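Local coordinates for protein 6-pyruvoyl tetrahydrobiopterin synthase (Plasmodium vivax, PDB 3LX3) that belongs to the 6-pyruvoyl tetrahydropterin synthase family, forms an assembly of six chains, and binds zinc and 2-amino-1,5-dihydropteridine-4,6-dione, at residues P28-N33 against E76-V81; A35-F40 against S115-P120; F89-Y94 against D105-T110. All blocks are in the same frame, centred on the assembly; numbering follows the deposited sequence.

All three contacts are mainly apolar and buried, and none has a hydrogen bond between its two segments. Contact 1 packs a helix against the large antiparallel sheet, and its one exposed member is an arginine at the border. Contacts 2 and 3 lie farther out, about 17 to 18 Å from the chain centre; their own centres are about 7 Å apart, and about 24 Å and 23 Å from the centre of contact 1. They share the small three-stranded sheet, where Ile-109 N probably bonds to Tyr-117 O. Strand 20-40 serves contacts 1 and 2. The chemistry shifts accordingly: a ring under a valine in contact 1, stacked rings beside a zinc ligand in contact 2, and branched aliphatic chains with two phenylalanines in contact 3.

Contact 1 (P28-N33 against E76-V81); sequences PLFSFN and EKVRKV
Phe-30, at a corner of the long strand 20-40, packs against Val-78 and Arg-79 of helix 71-85. This is the sheet-to-helix packing of the T-fold, in which two long helices lie against an antiparallel sheet. Phe-30 is the centre of an inverse gamma turn, and its ring reaches for the helix while the chain turns away toward Asn-33. Along the helix, Glu-76 comes first and points away from the strand, an exposed place that suits a charge; its OE2 pairs with Lys-77 NZ in a salt bridge at 3.5 Å, whose hydrogen bond is weak. Val-78 points toward the corner and makes the closest approach to the Phe-30 ring. With CG1 anti to the backbone N (chi1 174°), that methyl is held over one face of the ring, Val-78 CG1 being 3.5 Å from Phe-30 CG. The two side chains meet at about a right angle, and the branch at CB puts a methyl on the ring close to the helix backbone. The same valine touches Val-54 and Leu-56 of strand 48-61, which joins it to the sheet's apolar layer. Arg-79, which buries about as much surface here as Val-78, follows at the border with solvent: its aliphatic CG lies 3.9 Å from Phe-30 CE1, approaching the ring obliquely, so a residue with a greasy stem and a charged end fits this place. Lys-80 turns to the neighbouring helix 134-149, where NZ pairs with Glu-148. Val-81 is buried and leans on Leu-145 of that helix, and its backbone N closes a helical hydrogen bond to Lys-77 O at 3.1 Å.

Contact 2 (A35-F40 against S115-P120); sequences AHFIAF and SEYSFP. With ZN (zinc ion), chain B.
Phe-37 and Tyr-117 reach toward each other from opposite directions and meet as an offset stack, their centroids 4.6 Å apart and their planes at 25°. From CB of Phe-37, CG is set between the backbone N and the carbonyl carbon (chi1 63°), which aims the ring at strand 116-120. The near part of the ring stays clear of the tyrosine, and the contact gathers at the far end. CE2 sits over the centre of the Tyr-117 ring, 3.7 Å above its plane. CZ, the tip, comes within 3.7 Å of Tyr-117 CE2 and also lies near Tyr-117 CD2. In return the tyrosine OH lies over a face of the phenylalanine. A phenylalanine suits the buried side of the stack, where the ring needs no polar partner, whereas tyrosine adds a hydroxyl hydrogen-bonded to OD2 of Asp-123 of a neighbouring subunit, which ties the stack to the assembly. Cys-111 and Leu-98 also touch Phe-37. One residue back, His-36 points the other way. Its NE2 binds the zinc ion at 2.1 Å, and its ND1 is hydrogen-bonded to Ser-132 OG, which with the metal bond probably helps to hold the imidazole in its rotation. His-48, His-50, water 1 (2.0 Å from the zinc) and water 2 (2.2 Å) also bind the metal, and Glu-168 belongs to this three-histidine zinc site, characteristic of the 6-pyruvoyl tetrahydropterin synthase family.

Contact 3 (F89-Y94 against D105-T110); sequences FILPMY and DNFKIT
Strands 89-92 and 106-110 pass 10.6 Å apart at an angle of 62°, with Leu-91 and Phe-107 the nearest pair of CA atoms at 9.3 Å, a spacing that side chains alone can bridge. The arrangement is face-to-face packing of two small sheets: strand 89-92 pairs in parallel with 124-127, while 106-111 is the middle strand of an antiparallel meander, between 98-103 and 116-120. Phe-89 and Leu-91 on one side, and Phe-107 and Ile-109 on the other, point toward each other and form a small, wholly apolar core. Leu-91 is the most engaged, because its forked end serves two partners. With CG anti to the backbone N (chi1 -175°), the chain extends across the gap. Its CD2 branch lies over one face of the Phe-107 ring as a CH-pi contact, 3.9 Å from the centroid and 22° off the ring normal; it is displaced toward the rim, so that Phe-107 CD2 is the nearest ring atom at 3.6 Å. The Leu-91 and Ile-109 side chains slide past each other in opposite directions, bringing CD1 of each together, and Leu-91 CD1 also sits in the plane of the Phe-89 ring, at its edge. Phe-89 closes one end of the group: its CE2 is 3.8 Å from Ile-109 CD1, an oblique approach. The phenylalanine continues outward to Phe-119 of the same meander and to Leu-47 of a neighbouring subunit, placing this core close to the subunit boundary. Isoleucine suits position 109 because its CG1-CD1 branch reaches both Phe-89 and Leu-91. The packing is tight there, with Ile-109 CD1 only 3.4 Å from Leu-91 CD1.

Contact 1 (P28-N33 against E76-V81)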
loop_
_atom_site.group_PDB
_atom_site.type_symbol
_atom_site.label_atom_id
_atom_site.label_comp_id
_atom_site.label_asym_id
_atom_site.label_seq_id
_atom_site.Cartn_x
_atom_site.Cartn_y
_atom_site.Cartn_z
ATOM N N PRO A 28 -0.799 -9.603 -4.301
ATOM C CA PRO A 28 0.626 -9.960 -4.318
ATOM C C PRO A 28 0.872 -11.476 -4.548
ATOM O O PRO A 28 1.999 -11.875 -4.910
ATOM C CB PRO A 28 1.136 -9.488 -2.937
ATOM C CG PRO A 28 -0.060 -9.275 -2.114
ATOM C CD PRO A 28 -1.196 -8.938 -3.039
ATOM N N LEU A 29 -0.152 -12.299 -4.363
ATOM C CA LEU A 29 -0.107 -13.734 -4.704
ATOM C C LEU A 29 0.004 -14.108 -6.176
ATOM O O LEU A 29 0.427 -15.208 -6.488
ATOM C CB LEU A 29 -1.386 -14.410 -4.264
ATOM C CG LEU A 29 -1.428 -15.342 -3.071
ATOM C CD1 LEU A 29 -2.914 -15.621 -2.774
ATOM C CD2 LEU A 29 -0.677 -16.647 -3.362
ATOM N N PHE A 30 -0.493 -13.247 -7.060
ATOM C CA PHE A 30 -0.545 -13.488 -8.510
ATOM C C PHE A 30 0.805 -12.977 -9.001
ATOM O O PHE A 30 0.920 -11.962 -9.739
ATOM C CB PHE A 30 -1.652 -12.701 -9.208
ATOM C CG PHE A 30 -3.012 -12.929 -8.656
ATOM C CD1 PHE A 30 -3.267 -13.983 -7.784
ATOM C CD2 PHE A 30 -4.042 -12.075 -9.011
ATOM C CE1 PHE A 30 -4.527 -14.173 -7.273
ATOM C CE2 PHE A 30 -5.307 -12.262 -8.497
ATOM C CZ PHE A 30 -5.537 -13.321 -7.629
ATOM N N SER A 31 1.819 -13.689 -8.559
ATOM C CA SER A 31 3.208 -13.296 -8.763
ATOM C C SER A 31 4.003 -14.403 -9.427
ATOM O O SER A 31 3.724 -15.601 -9.227
ATOM C CB SER A 31 3.880 -12.953 -7.430
ATOM O OG SER A 31 3.850 -14.056 -6.536
ATOM N N PHE A 32 5.004 -14.005 -10.192
ATOM C CA PHE A 32 6.003 -14.939 -10.705
ATOM C C PHE A 32 7.354 -14.285 -10.548
ATOM O O PHE A 32 7.607 -13.220 -11.102
ATOM C CB PHE A 32 5.752 -15.457 -12.138
ATOM C CG PHE A 32 5.372 -14.424 -13.181
ATOM C CD1 PHE A 32 6.296 -14.010 -14.142
ATOM C CD2 PHE A 32 4.065 -13.922 -13.269
ATOM C CE1 PHE A 32 5.904 -13.135 -15.159
ATOM C CE2 PHE A 32 3.738 -13.010 -14.226
ATOM C CZ PHE A 32 4.649 -12.618 -15.168
ATOM N N ASN A 33 8.194 -14.902 -9.727
ATOM C CA ASN A 33 9.476 -14.370 -9.413
ATOM C C ASN A 33 10.504 -15.015 -10.317
ATOM O O ASN A 33 10.774 -16.215 -10.220
ATOM C CB ASN A 33 9.759 -14.675 -7.949
ATOM C CG ASN A 33 8.717 -14.034 -6.994
ATOM O OD1 ASN A 33 7.868 -13.224 -7.386
ATOM N ND2 ASN A 33 8.740 -14.491 -5.754
ATOM N N GLU A 76 -8.177 -18.805 -9.195
ATOM C CA GLU A 76 -7.579 -20.139 -9.383
ATOM C C GLU A 76 -6.774 -20.168 -10.670
ATOM O O GLU A 76 -5.627 -20.614 -10.678
ATOM C CB GLU A 76 -8.661 -21.216 -9.406
ATOM C CG GLU A 76 -8.149 -22.614 -9.677
ATOM C CD GLU A 76 -9.276 -23.616 -9.763
ATOM O OE1 GLU A 76 -10.208 -23.527 -8.933
ATOM O OE2 GLU A 76 -9.231 -24.479 -10.668
ATOM N N LYS A 77 -7.380 -19.643 -11.738
ATOM C CA LYS A 77 -6.743 -19.679 -13.056
ATOM C C LYS A 77 -5.578 -18.701 -13.171
ATOM O O LYS A 77 -4.540 -19.069 -13.750
ATOM C CB LYS A 77 -7.745 -19.462 -14.172
ATOM C CG LYS A 77 -8.845 -20.522 -14.200
ATOM C CD LYS A 77 -8.324 -21.954 -14.247
ATOM C CE LYS A 77 -9.485 -22.945 -14.279
ATOM N NZ LYS A 77 -8.938 -24.307 -14.116
ATOM N N VAL A 78 -5.684 -17.492 -12.590
ATOM C CA VAL A 78 -4.516 -16.579 -12.552
ATOM C C VAL A 78 -3.350 -17.209 -11.767
ATOM O O VAL A 78 -2.208 -17.176 -12.212
ATOM C CB VAL A 78 -4.858 -15.178 -11.982
ATOM C CG1 VAL A 78 -3.584 -14.316 -11.827
ATOM C CG2 VAL A 78 -5.932 -14.473 -12.879
ATOM N N ARG A 79 -3.635 -17.810 -10.613
ATOM C CA ARG A 79 -2.573 -18.454 -9.834
ATOM C C ARG A 79 -1.919 -19.574 -10.648
ATOM O O ARG A 79 -0.707 -19.722 -10.622
ATOM C CB ARG A 79 -3.095 -19.019 -8.507
ATOM C CG ARG A 79 -3.530 -17.973 -7.480
ATOM C CD ARG A 79 -4.014 -18.604 -6.149
ATOM N NE ARG A 79 -4.463 -20.005 -6.271
ATOM C CZ ARG A 79 -5.715 -20.469 -6.131
ATOM N NH1 ARG A 79 -6.770 -19.673 -5.857
ATOM N NH2 ARG A 79 -5.915 -21.781 -6.275
ATOM N N LYS A 80 -2.722 -20.368 -11.347
ATOM C CA LYS A 80 -2.193 -21.472 -12.160
ATOM C C LYS A 80 -1.194 -20.970 -13.224
ATOM O O LYS A 80 -0.085 -21.521 -13.371
ATOM C CB LYS A 80 -3.342 -22.229 -12.827
ATOM C CG LYS A 80 -2.871 -23.409 -13.658
ATOM C CD LYS A 80 -4.037 -24.204 -14.236
ATOM C CE LYS A 80 -3.506 -25.482 -14.889
ATOM N NZ LYS A 80 -4.502 -26.118 -15.791
ATOM N N VAL A 81 -1.582 -19.932 -13.961
ATOM C CA VAL A 81 -0.717 -19.359 -15.016
ATOM C C VAL A 81 0.532 -18.791 -14.395
ATOM O O VAL A 81 1.641 -19.073 -14.845
ATOM C CB VAL A 81 -1.447 -18.303 -15.854
ATOM C CG1 VAL A 81 -0.505 -17.594 -16.832
ATOM C CG2 VAL A 81 -2.570 -18.973 -16.612
#

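Contact 2 (A35-F40 against S115-P120)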
loop_
_atom_site.group_PDB
_atom_site.type_symbol
_atom_site.label_atom_id
_atom_site.label_comp_id
_atom_site.label_asym_id
_atom_site.label_seq_id
_atom_site.Cartn_x
_atom_site.Cartn_y
_atom_site.Cartn_z
ATOM N N ALA A 35 13.869 -14.594 -13.433
ATOM C CA ALA A 35 15.019 -13.943 -14.004
ATOM C C ALA A 35 14.758 -13.655 -15.498
ATOM O O ALA A 35 14.013 -14.379 -16.161
ATOM C CB ALA A 35 16.255 -14.834 -13.847
ATOM N N HIS A 36 15.381 -12.597 -16.024
ATOM C CA HIS A 36 15.254 -12.270 -17.429
ATOM C C HIS A 36 16.368 -11.310 -17.831
ATOM O O HIS A 36 17.067 -10.783 -16.980
ATOM C CB HIS A 36 13.852 -11.698 -17.742
ATOM C CG HIS A 36 13.732 -10.209 -17.630
ATOM N ND1 HIS A 36 13.223 -9.447 -18.663
ATOM C CD2 HIS A 36 13.987 -9.355 -16.614
ATOM C CE1 HIS A 36 13.189 -8.178 -18.281
ATOM N NE2 HIS A 36 13.664 -8.082 -17.048
ATOM N N PHE A 37 16.432 -11.025 -19.117
ATOM C CA PHE A 37 17.088 -9.805 -19.588
ATOM C C PHE A 37 16.473 -9.432 -20.935
ATOM O O PHE A 37 16.212 -10.291 -21.797
ATOM C CB PHE A 37 18.648 -9.928 -19.639
ATOM C CG PHE A 37 19.187 -10.967 -20.594
ATOM C CD1 PHE A 37 19.457 -10.662 -21.921
ATOM C CD2 PHE A 37 19.517 -12.225 -20.119
ATOM C CE1 PHE A 37 20.020 -11.605 -22.765
ATOM C CE2 PHE A 37 20.045 -13.167 -20.954
ATOM C CZ PHE A 37 20.284 -12.857 -22.278
ATOM N N ILE A 38 16.315 -8.132 -21.141
ATOM C CA ILE A 38 15.869 -7.565 -22.425
ATOM C C ILE A 38 17.020 -7.570 -23.420
ATOM O O ILE A 38 18.142 -7.185 -23.081
ATOM C CB ILE A 38 15.429 -6.086 -22.243
ATOM C CG1 ILE A 38 14.207 -5.983 -21.325
ATOM C CG2 ILE A 38 15.190 -5.404 -23.626
ATOM C CD1 ILE A 38 12.960 -6.667 -21.811
ATOM N N ALA A 39 16.749 -8.009 -24.646
ATOM C CA ALA A 39 17.662 -7.847 -25.760
ATOM C C ALA A 39 16.858 -7.499 -26.986
ATOM O O ALA A 39 15.866 -8.143 -27.288
ATOM C CB ALA A 39 18.464 -9.159 -26.027
ATOM N N PHE A 40 17.305 -6.478 -27.705
ATOM C CA PHE A 40 16.754 -6.126 -29.025
ATOM C C PHE A 40 17.891 -5.562 -29.880
ATOM O O PHE A 40 19.016 -5.558 -29.450
ATOM C CB PHE A 40 15.522 -5.172 -28.934
ATOM C CG PHE A 40 15.724 -3.907 -28.151
ATOM C CD1 PHE A 40 16.302 -2.771 -28.732
ATOM C CD2 PHE A 40 15.194 -3.797 -26.871
ATOM C CE1 PHE A 40 16.418 -1.573 -28.024
ATOM C CE2 PHE A 40 15.309 -2.596 -26.166
ATOM C CZ PHE A 40 15.937 -1.492 -26.754
ATOM N N SER A 115 28.268 -12.040 -25.813
ATOM C CA SER A 115 28.070 -12.492 -24.417
ATOM C C SER A 115 27.407 -13.855 -24.457
ATOM O O SER A 115 26.561 -14.093 -25.304
ATOM C CB SER A 115 27.176 -11.547 -23.656
ATOM O OG SER A 115 27.859 -10.308 -23.444
ATOM N N GLU A 116 27.775 -14.722 -23.534
ATOM C CA GLU A 116 27.255 -16.091 -23.471
ATOM C C GLU A 116 26.701 -16.377 -22.082
ATOM O O GLU A 116 27.314 -16.036 -21.045
ATOM C CB GLU A 116 28.346 -17.131 -23.795
ATOM C CG GLU A 116 28.826 -17.181 -25.252
ATOM C CD GLU A 116 29.856 -18.314 -25.468
ATOM O OE1 GLU A 116 30.062 -19.118 -24.543
ATOM O OE2 GLU A 116 30.419 -18.393 -26.575
ATOM N N TYR A 117 25.547 -17.072 -22.060
ATOM C CA TYR A 117 24.911 -17.581 -20.850
ATOM C C TYR A 117 24.654 -19.056 -21.018
ATOM O O TYR A 117 24.401 -19.537 -22.150
ATOM C CB TYR A 117 23.520 -16.897 -20.676
ATOM C CG TYR A 117 23.599 -15.406 -20.533
ATOM C CD1 TYR A 117 23.553 -14.789 -19.296
ATOM C CD2 TYR A 117 23.742 -14.611 -21.647
ATOM C CE1 TYR A 117 23.654 -13.419 -19.200
ATOM C CE2 TYR A 117 23.851 -13.251 -21.546
ATOM C CZ TYR A 117 23.817 -12.656 -20.297
ATOM O OH TYR A 117 23.949 -11.274 -20.215
ATOM N N SER A 118 24.586 -19.786 -19.922
ATOM C CA SER A 118 24.121 -21.163 -19.986
ATOM C C SER A 118 23.347 -21.490 -18.719
ATOM O O SER A 118 23.784 -21.168 -17.620
ATOM C CB SER A 118 25.299 -22.104 -20.115
ATOM O OG SER A 118 24.818 -23.444 -20.259
ATOM N N PHE A 119 22.162 -22.079 -18.905
ATOM C CA PHE A 119 21.308 -22.437 -17.786
ATOM C C PHE A 119 20.743 -23.829 -17.999
ATOM O O PHE A 119 20.466 -24.202 -19.117
ATOM C CB PHE A 119 20.054 -21.516 -17.725
ATOM C CG PHE A 119 20.297 -20.023 -17.853
ATOM C CD1 PHE A 119 21.212 -19.389 -17.062
ATOM C CD2 PHE A 119 19.622 -19.260 -18.766
ATOM C CE1 PHE A 119 21.413 -17.994 -17.178
ATOM C CE2 PHE A 119 19.876 -17.854 -18.836
ATOM C CZ PHE A 119 20.695 -17.287 -18.007
ATOM N N PRO A 120 20.542 -24.612 -16.911
ATOM C CA PRO A 120 19.816 -25.830 -17.104
ATOM C C PRO A 120 18.459 -25.577 -17.776
ATOM O O PRO A 120 17.794 -24.601 -17.452
ATOM C CB PRO A 120 19.586 -26.334 -15.690
ATOM C CG PRO A 120 20.684 -25.675 -14.861
ATOM C CD PRO A 120 20.822 -24.345 -15.503
HETATM ZN ZN ZN B . 13.898 -6.244 -16.045
HETATM O O HOH W 1 14.441 -5.347 -17.807
HETATM O O HOH W 2 14.088 -4.177 -15.373
#

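Contact 3 (F89-Y94 against D105-T110)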
loop_
_atom_site.group_PDB
_atom_site.type_symbol
_atom_site.label_atom_id
_atom_site.label_comp_id
_atom_site.label_asym_id
_atom_site.label_seq_id
_atom_site.Cartn_x
_atom_site.Cartn_y
_atom_site.Cartn_z
ATOM N N PHE A 89 14.014 -18.685 -15.206
ATOM C CA PHE A 89 14.451 -17.734 -16.194
ATOM C C PHE A 89 13.458 -17.710 -17.361
ATOM O O PHE A 89 13.160 -18.783 -17.921
ATOM C CB PHE A 89 15.874 -18.043 -16.705
ATOM C CG PHE A 89 16.328 -17.153 -17.822
ATOM C CD1 PHE A 89 16.864 -15.921 -17.576
ATOM C CD2 PHE A 89 16.260 -17.575 -19.157
ATOM C CE1 PHE A 89 17.281 -15.127 -18.572
ATOM C CE2 PHE A 89 16.684 -16.780 -20.173
ATOM C CZ PHE A 89 17.184 -15.551 -19.907
ATOM N N ILE A 90 12.980 -16.528 -17.747
ATOM C CA ILE A 90 12.069 -16.389 -18.871
ATOM C C ILE A 90 12.846 -16.327 -20.164
ATOM O O ILE A 90 13.595 -15.377 -20.408
ATOM C CB ILE A 90 11.188 -15.148 -18.718
ATOM C CG1 ILE A 90 10.297 -15.305 -17.471
ATOM C CG2 ILE A 90 10.350 -14.944 -19.977
ATOM C CD1 ILE A 90 9.589 -13.994 -17.105
ATOM N N LEU A 91 12.675 -17.346 -21.007
ATOM C CA LEU A 91 13.461 -17.490 -22.237
ATOM C C LEU A 91 12.564 -17.152 -23.429
ATOM O O LEU A 91 11.649 -17.909 -23.740
ATOM C CB LEU A 91 14.028 -18.906 -22.361
ATOM C CG LEU A 91 14.962 -19.205 -23.520
ATOM C CD1 LEU A 91 16.103 -18.300 -23.570
ATOM C CD2 LEU A 91 15.422 -20.693 -23.384
ATOM N N PRO A 92 12.834 -16.010 -24.087
ATOM C CA PRO A 92 12.025 -15.638 -25.239
ATOM C C PRO A 92 12.461 -16.370 -26.453
ATOM O O PRO A 92 13.434 -15.944 -27.110
ATOM C CB PRO A 92 12.287 -14.120 -25.347
ATOM C CG PRO A 92 13.564 -13.904 -24.792
ATOM C CD PRO A 92 13.829 -14.974 -23.767
ATOM N N MET A 93 11.684 -17.374 -26.817
ATOM C CA MET A 93 12.091 -18.356 -27.820
ATOM C C MET A 93 12.059 -17.806 -29.274
ATOM O O MET A 93 12.711 -18.401 -30.171
ATOM C CB MET A 93 11.322 -19.669 -27.567
ATOM C CG MET A 93 9.890 -19.592 -27.957
ATOM S SD MET A 93 8.630 -20.778 -27.263
ATOM C CE MET A 93 8.694 -22.074 -28.516
ATOM N N TYR A 94 11.425 -16.656 -29.521
ATOM C CA TYR A 94 11.400 -16.055 -30.836
ATOM C C TYR A 94 12.279 -14.805 -31.036
ATOM O O TYR A 94 12.109 -14.063 -31.975
ATOM C CB TYR A 94 9.983 -15.763 -31.204
ATOM C CG TYR A 94 9.053 -16.940 -31.287
ATOM C CD1 TYR A 94 9.499 -18.194 -31.657
ATOM C CD2 TYR A 94 7.712 -16.803 -31.013
ATOM C CE1 TYR A 94 8.594 -19.253 -31.821
ATOM C CE2 TYR A 94 6.841 -17.855 -31.163
ATOM C CZ TYR A 94 7.273 -19.080 -31.542
ATOM O OH TYR A 94 6.443 -20.158 -31.720
ATOM N N ASP A 105 21.893 -30.851 -21.201
ATOM C CA ASP A 105 20.595 -30.521 -20.570
ATOM C C ASP A 105 20.470 -29.038 -20.231
ATOM O O ASP A 105 19.702 -28.658 -19.360
ATOM C CB ASP A 105 20.393 -31.388 -19.331
ATOM C CG ASP A 105 20.428 -32.849 -19.660
ATOM O OD1 ASP A 105 19.838 -33.239 -20.660
ATOM O OD2 ASP A 105 21.074 -33.586 -18.883
ATOM N N ASN A 106 21.212 -28.227 -20.966
ATOM C CA ASN A 106 21.201 -26.764 -20.811
ATOM C C ASN A 106 20.766 -26.045 -22.069
ATOM O O ASN A 106 20.822 -26.586 -23.169
ATOM C CB ASN A 106 22.603 -26.254 -20.473
ATOM C CG ASN A 106 22.946 -26.373 -19.013
ATOM O OD1 ASN A 106 22.588 -27.377 -18.370
ATOM N ND2 ASN A 106 23.625 -25.335 -18.458
ATOM N N PHE A 107 20.326 -24.799 -21.865
ATOM C CA PHE A 107 20.211 -23.822 -22.955
ATOM C C PHE A 107 21.393 -22.891 -22.849
ATOM O O PHE A 107 21.669 -22.328 -21.760
ATOM C CB PHE A 107 18.932 -22.998 -22.860
ATOM C CG PHE A 107 17.653 -23.756 -23.171
ATOM C CD1 PHE A 107 17.440 -24.336 -24.419
ATOM C CD2 PHE A 107 16.659 -23.875 -22.212
ATOM C CE1 PHE A 107 16.265 -25.008 -24.694
ATOM C CE2 PHE A 107 15.496 -24.557 -22.481
ATOM C CZ PHE A 107 15.317 -25.137 -23.720
ATOM N N LYS A 108 22.083 -22.731 -23.976
ATOM C CA LYS A 108 23.177 -21.770 -24.099
ATOM C C LYS A 108 22.685 -20.617 -24.977
ATOM O O LYS A 108 22.176 -20.822 -26.072
ATOM C CB LYS A 108 24.429 -22.430 -24.658
ATOM C CG LYS A 108 25.575 -21.462 -24.973
ATOM C CD LYS A 108 26.738 -22.219 -25.544
ATOM C CE LYS A 108 27.837 -21.274 -25.929
ATOM N NZ LYS A 108 29.003 -22.021 -26.506
ATOM N N ILE A 109 22.822 -19.400 -24.488
ATOM C CA ILE A 109 22.329 -18.224 -25.161
ATOM C C ILE A 109 23.512 -17.348 -25.508
ATOM O O ILE A 109 24.280 -16.996 -24.625
ATOM C CB ILE A 109 21.391 -17.401 -24.262
ATOM C CG1 ILE A 109 20.226 -18.268 -23.776
ATOM C CG2 ILE A 109 20.854 -16.153 -25.029
ATOM C CD1 ILE A 109 19.312 -17.539 -22.796
ATOM N N THR A 110 23.675 -17.030 -26.790
ATOM C CA THR A 110 24.742 -16.160 -27.250
ATOM C C THR A 110 24.120 -14.883 -27.811
ATOM O O THR A 110 23.179 -14.923 -28.614
ATOM C CB THR A 110 25.611 -16.805 -28.300
ATOM O OG1 THR A 110 26.119 -18.058 -27.804
ATOM C CG2 THR A 110 26.787 -15.895 -28.656
#